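Peptidylprolyl Isomerase (Naegleria fowleri, PDB 6B4P) probably catalyses the cis-trans isomerisation of peptide bonds that precede proline, as an FKBP-type isomerase. Local coordinates at residues L22-I27 against E90-E95; V75-D80 against S98-G103. All coordinates share one frame; numbering follows the deposited sequence. Where two conformers were deposited one is given.

Contact 1: L22-I27 against E90-E95; sequences LKKKII and EKSYFE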
# COMPACT_ATOMS: atom_id res chain seq x y z
N LEU A 22 1.97 -2.71 11.09
CA LEU A 22 1.58 -2.13 9.81
C LEU A 22 1.15 -0.69 10.09
O LEU A 22 0.25 -0.47 10.90
CB LEU A 22 0.44 -2.91 9.16
CG LEU A 22 -0.19 -2.35 7.88
CD1 LEU A 22 0.79 -2.51 6.73
CD2 LEU A 22 -1.51 -3.05 7.57
N LYS A 23 1.80 0.27 9.45
CA LYS A 23 1.59 1.66 9.85
C LYS A 23 1.83 2.58 8.66
O LYS A 23 2.47 2.19 7.68
CB LYS A 23 2.52 2.02 11.01
CG LYS A 23 3.99 1.78 10.68
CD LYS A 23 4.89 2.01 11.86
CE LYS A 23 6.33 1.86 11.42
NZ LYS A 23 7.28 2.41 12.42
N LYS A 24 1.32 3.81 8.76
CA LYS A 24 1.46 4.76 7.67
C LYS A 24 1.70 6.17 8.20
O LYS A 24 1.40 6.51 9.35
CB LYS A 24 0.23 4.78 6.76
CG LYS A 24 -0.96 5.51 7.37
CD LYS A 24 -2.20 5.47 6.46
CE LYS A 24 -3.34 6.24 7.09
NZ LYS A 24 -4.60 6.23 6.25
N LYS A 25 2.28 6.99 7.33
CA LYS A 25 2.37 8.44 7.49
C LYS A 25 1.60 9.07 6.34
O LYS A 25 1.79 8.68 5.18
CB LYS A 25 3.82 8.93 7.48
CG LYS A 25 4.64 8.50 8.69
CD LYS A 25 6.13 8.54 8.40
CE LYS A 25 6.58 9.88 7.85
NZ LYS A 25 8.04 9.85 7.53
N ILE A 26 0.73 10.04 6.64
CA ILE A 26 -0.03 10.70 5.59
C ILE A 26 0.85 11.78 4.98
O ILE A 26 1.40 12.63 5.68
CB ILE A 26 -1.35 11.28 6.13
CG1 ILE A 26 -2.24 10.14 6.63
CG2 ILE A 26 -2.07 12.09 5.05
CD1 ILE A 26 -3.54 10.59 7.25
N ILE A 27 1.04 11.70 3.66
CA ILE A 27 1.81 12.70 2.94
C ILE A 27 0.93 13.84 2.47
O ILE A 27 1.21 15.01 2.70
CB ILE A 27 2.53 12.03 1.74
CG1 ILE A 27 3.45 10.91 2.22
CG2 ILE A 27 3.28 13.06 0.92
CD1 ILE A 27 4.06 10.12 1.08
N GLU A 90 -6.01 10.42 -0.92
CA GLU A 90 -4.92 10.42 0.04
C GLU A 90 -3.65 9.84 -0.58
O GLU A 90 -3.70 8.89 -1.36
CB GLU A 90 -5.34 9.61 1.27
CG GLU A 90 -4.27 9.45 2.34
CD GLU A 90 -4.81 8.70 3.54
OE1 GLU A 90 -5.95 9.01 3.95
OE2 GLU A 90 -4.10 7.80 4.04
N LYS A 91 -2.51 10.44 -0.25
CA LYS A 91 -1.21 9.84 -0.53
C LYS A 91 -0.55 9.57 0.81
O LYS A 91 -0.41 10.48 1.63
CB LYS A 91 -0.34 10.74 -1.40
CG LYS A 91 0.99 10.08 -1.80
CD LYS A 91 1.74 10.93 -2.83
CE LYS A 91 3.10 10.32 -3.15
NZ LYS A 91 3.88 11.18 -4.08
N SER A 92 -0.17 8.32 1.05
CA SER A 92 0.40 7.92 2.32
C SER A 92 1.59 7.01 2.10
O SER A 92 1.77 6.42 1.03
CB SER A 92 -0.63 7.24 3.22
OG SER A 92 -1.52 8.24 3.71
N TYR A 93 2.43 6.94 3.13
CA TYR A 93 3.66 6.15 3.14
C TYR A 93 3.50 5.03 4.15
O TYR A 93 3.23 5.30 5.32
CB TYR A 93 4.83 7.06 3.49
CG TYR A 93 6.20 6.43 3.44
CD1 TYR A 93 6.69 5.87 2.26
CD2 TYR A 93 7.02 6.43 4.56
CE1 TYR A 93 7.97 5.33 2.21
CE2 TYR A 93 8.28 5.89 4.52
CZ TYR A 93 8.75 5.33 3.35
OH TYR A 93 10.02 4.80 3.31
N PHE A 94 3.66 3.80 3.70
CA PHE A 94 3.39 2.62 4.51
C PHE A 94 4.65 1.83 4.78
O PHE A 94 5.45 1.59 3.87
CB PHE A 94 2.39 1.69 3.81
CG PHE A 94 1.01 2.26 3.66
CD1 PHE A 94 0.00 1.91 4.54
CD2 PHE A 94 0.71 3.13 2.62
CE1 PHE A 94 -1.29 2.43 4.39
CE2 PHE A 94 -0.59 3.64 2.46
CZ PHE A 94 -1.58 3.29 3.35
N GLU A 95 4.82 1.40 6.03
CA GLU A 95 5.77 0.35 6.38
C GLU A 95 5.00 -0.95 6.51
O GLU A 95 4.09 -1.06 7.34
CB GLU A 95 6.49 0.68 7.67
CG GLU A 95 7.54 -0.35 8.02
CD GLU A 95 8.51 0.13 9.08
OE1 GLU A 95 9.17 1.18 8.87
OE2 GLU A 95 8.59 -0.52 10.14
O HOH W 1 9.65 2.76 10.91
O HOH W 2 -6.87 8.40 6.44

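Contact 2: V75-D80 against S98-G103; sequences VIRGWD and SDYAYG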
# COMPACT_ATOMS: atom_id res chain seq x y z
N VAL A 75 -4.34 -8.94 -3.23
CA VAL A 75 -3.09 -8.23 -3.05
C VAL A 75 -2.58 -8.57 -1.65
O VAL A 75 -3.26 -9.24 -0.88
CB VAL A 75 -3.26 -6.70 -3.20
CG1 VAL A 75 -3.64 -6.34 -4.64
CG2 VAL A 75 -4.28 -6.18 -2.20
N ILE A 76 -1.39 -8.08 -1.33
CA ILE A 76 -0.84 -8.37 -0.01
C ILE A 76 -1.73 -7.77 1.07
O ILE A 76 -2.42 -6.76 0.86
CB ILE A 76 0.61 -7.86 0.13
CG1 ILE A 76 0.72 -6.36 -0.16
CG2 ILE A 76 1.54 -8.68 -0.77
CD1 ILE A 76 2.12 -5.81 0.06
N ARG A 77 -1.72 -8.41 2.24
CA ARG A 77 -2.62 -8.00 3.32
C ARG A 77 -2.40 -6.55 3.71
O ARG A 77 -3.36 -5.83 4.03
CB ARG A 77 -2.42 -8.92 4.53
CG ARG A 77 -3.40 -8.66 5.66
CD ARG A 77 -3.44 -9.86 6.59
NE ARG A 77 -2.16 -10.12 7.23
CZ ARG A 77 -1.89 -9.86 8.50
NH1 ARG A 77 -2.83 -9.31 9.27
NH2 ARG A 77 -0.70 -10.13 9.01
N GLY A 78 -1.15 -6.09 3.70
CA GLY A 78 -0.88 -4.70 4.05
C GLY A 78 -1.53 -3.71 3.10
O GLY A 78 -1.86 -2.59 3.50
N TRP A 79 -1.72 -4.11 1.83
CA TRP A 79 -2.44 -3.24 0.91
C TRP A 79 -3.95 -3.29 1.15
O TRP A 79 -4.61 -2.24 1.11
CB TRP A 79 -2.14 -3.64 -0.54
CG TRP A 79 -0.91 -3.02 -1.12
CD1 TRP A 79 0.22 -2.62 -0.46
CD2 TRP A 79 -0.70 -2.75 -2.50
NE1 TRP A 79 1.13 -2.11 -1.37
CE2 TRP A 79 0.58 -2.18 -2.62
CE3 TRP A 79 -1.48 -2.92 -3.65
CZ2 TRP A 79 1.10 -1.78 -3.86
CZ3 TRP A 79 -0.96 -2.55 -4.87
CH2 TRP A 79 0.32 -1.98 -4.96
N ASP A 80 -4.53 -4.47 1.37
CA ASP A 80 -5.96 -4.52 1.69
C ASP A 80 -6.26 -3.70 2.94
O ASP A 80 -7.18 -2.88 2.95
CB ASP A 80 -6.41 -5.97 1.87
CG ASP A 80 -7.09 -6.56 0.63
OD1 ASP A 80 -7.42 -5.83 -0.32
OD2 ASP A 80 -7.28 -7.80 0.63
N SER A 98 7.00 -8.12 6.65
CA SER A 98 6.93 -9.27 5.76
C SER A 98 5.69 -10.11 6.03
O SER A 98 5.10 -10.66 5.09
CB SER A 98 8.20 -10.11 5.88
OG SER A 98 8.33 -10.67 7.18
N ASP A 99 5.24 -10.19 7.29
CA ASP A 99 4.04 -10.97 7.55
C ASP A 99 2.77 -10.26 7.09
O ASP A 99 1.69 -10.86 7.20
CB ASP A 99 3.95 -11.36 9.03
CG ASP A 99 4.04 -10.18 9.98
OD1 ASP A 99 4.75 -9.21 9.69
OD2 ASP A 99 3.41 -10.25 11.06
N TYR A 100 2.87 -9.03 6.59
CA TYR A 100 1.77 -8.36 5.90
C TYR A 100 2.04 -8.26 4.41
O TYR A 100 1.28 -7.60 3.69
CB TYR A 100 1.53 -6.96 6.49
CG TYR A 100 0.99 -6.97 7.90
CD1 TYR A 100 -0.37 -6.85 8.15
CD2 TYR A 100 1.84 -7.11 8.99
CE1 TYR A 100 -0.87 -6.87 9.45
CE2 TYR A 100 1.36 -7.12 10.28
CZ TYR A 100 0.01 -7.00 10.50
OH TYR A 100 -0.46 -7.02 11.80
N ALA A 101 3.12 -8.88 3.93
CA ALA A 101 3.49 -8.81 2.52
C ALA A 101 3.69 -10.22 1.99
O ALA A 101 2.74 -11.01 1.97
CB ALA A 101 4.74 -7.94 2.33
N TYR A 102 4.91 -10.57 1.58
CA TYR A 102 5.15 -11.87 0.97
C TYR A 102 5.78 -12.87 1.93
O TYR A 102 6.13 -13.98 1.52
CB TYR A 102 6.00 -11.72 -0.29
CG TYR A 102 5.29 -10.90 -1.34
CD1 TYR A 102 5.64 -9.57 -1.57
CD2 TYR A 102 4.23 -11.43 -2.08
CE1 TYR A 102 4.98 -8.80 -2.53
CE2 TYR A 102 3.57 -10.67 -3.04
CZ TYR A 102 3.94 -9.36 -3.25
OH TYR A 102 3.28 -8.60 -4.19
N GLY A 103 5.89 -12.52 3.21
CA GLY A 103 6.35 -13.50 4.19
C GLY A 103 7.75 -13.97 3.89
O GLY A 103 8.64 -13.18 3.55
O HOH W 3 0.10 -10.77 2.56
O HOH W 4 -0.45 -11.73 5.22

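Contact 1: L22-I27 against E90-E95
Glu90 OE2 is gripped twice: Lys24 NZ, from the facing strand, forms a salt bridge to its syn lone pair at 2.8 Å, and Ser92 OG, two residues further on, donates a hydrogen bond from the anti side at 2.6 Å. The Lys24 and Glu90 side chains meet tip to tip, and a water links NZ to the other carboxylate oxygen, OE1. Ser85 OG also bonds to that NZ, and Lys87 N to OE1. On its way there Lys24 runs beside Phe94. Its CG sits between the backbone N and the carbonyl carbon (chi1 76°), the chain beyond is extended, and CB lies over one ring face, 3.9 Å from the centroid of Phe94, as a CH-pi contact; CD touches the rim atoms CE1 and CZ. The backbones pair antiparallel. Lys25 N donates to Tyr93 O and Tyr93 N to Lys25 O, each at 2.8 Å, whereas at the Lys23-Glu95 pair the bond from Lys23 N to Glu95 O is weak at 3.4 Å. Ile27 N bonds to Lys91 O, and Ile27 CD1 rests 4.0 Å from Tyr93 CB. Lys23 and Glu95 lie side by side; Lys23 CE packs on the Glu95 carboxylate, and a water joins Lys23 NZ to Glu95 OE1. The buried Lys24 ammonium thus has a carboxylate, a hydroxyl and a water around it, which would favour the charged forms of both Lys24 and Glu90.

Contact 2: V75-D80 against S98-G103
In the conformer given, one of two deposited, Arg77 lays its guanidinium on the Tyr100 ring. CB passes 4.0 Å from Tyr100 O, CG stands anti to the backbone N (chi1 -174°), and the chain bends at chi3 (62°), which sets NE near Tyr100 CD1. NE also donates to a water that bonds in turn to Asp99 O. CZ sits over the ring, 3.8 Å from the Tyr100 centroid and off-centre, as a cation-pi contact with guanidinium and ring planes 22° apart. NH1 lies by CE1, while NH2 stands above the middle of the ring and, in this conformer, hydrogen-bonds Asp99 O at 3.1 Å. That oxygen lies in the guanidinium plane, but the donor is well above the carbonyl plane. The carboxylate of Asp99 is paired with Arg21. Gly78 N donates a 2.9 Å bond to Tyr100 O, on a lone pair, and a second water joins Arg77 N to Ala101 O. Ile76, at the N-cap position, sends CG2 over the Tyr102 ring face, 3.7 Å from the centroid, and rests CD1 on Ala101 CB at 4.1 Å. First-turn amides of helix 77-84 are therefore met by carbonyls of the loop, one directly and one through water. The short helix lying against the curved sheet is the FKBP fold; here its N-terminal end is held by the loop between the last two strands, and, as in relatives, both probably border the proline-binding pocket.

In the fold
Strand 91-96 is shared ground: contact 1 pairs it with strand 23-26, and contact 2 joins the helix before it to the loop after it. Both are partly buried. In contact 1 regular strand pairing is joined by a buried lysine-glutamate pair on the face that carries Phe94, with a looser, partly exposed pair on the face of Tyr93. Contact 2, without strand pairing, relies on an exposed arginine laid on a buried tyrosine, a direct amide bond, water bridges and a buried isoleucine. Their centres are about 15 Å apart, yet they touch through Leu22, whose CD1 packs on Gly78 CA and CD2 on Tyr100 CD1.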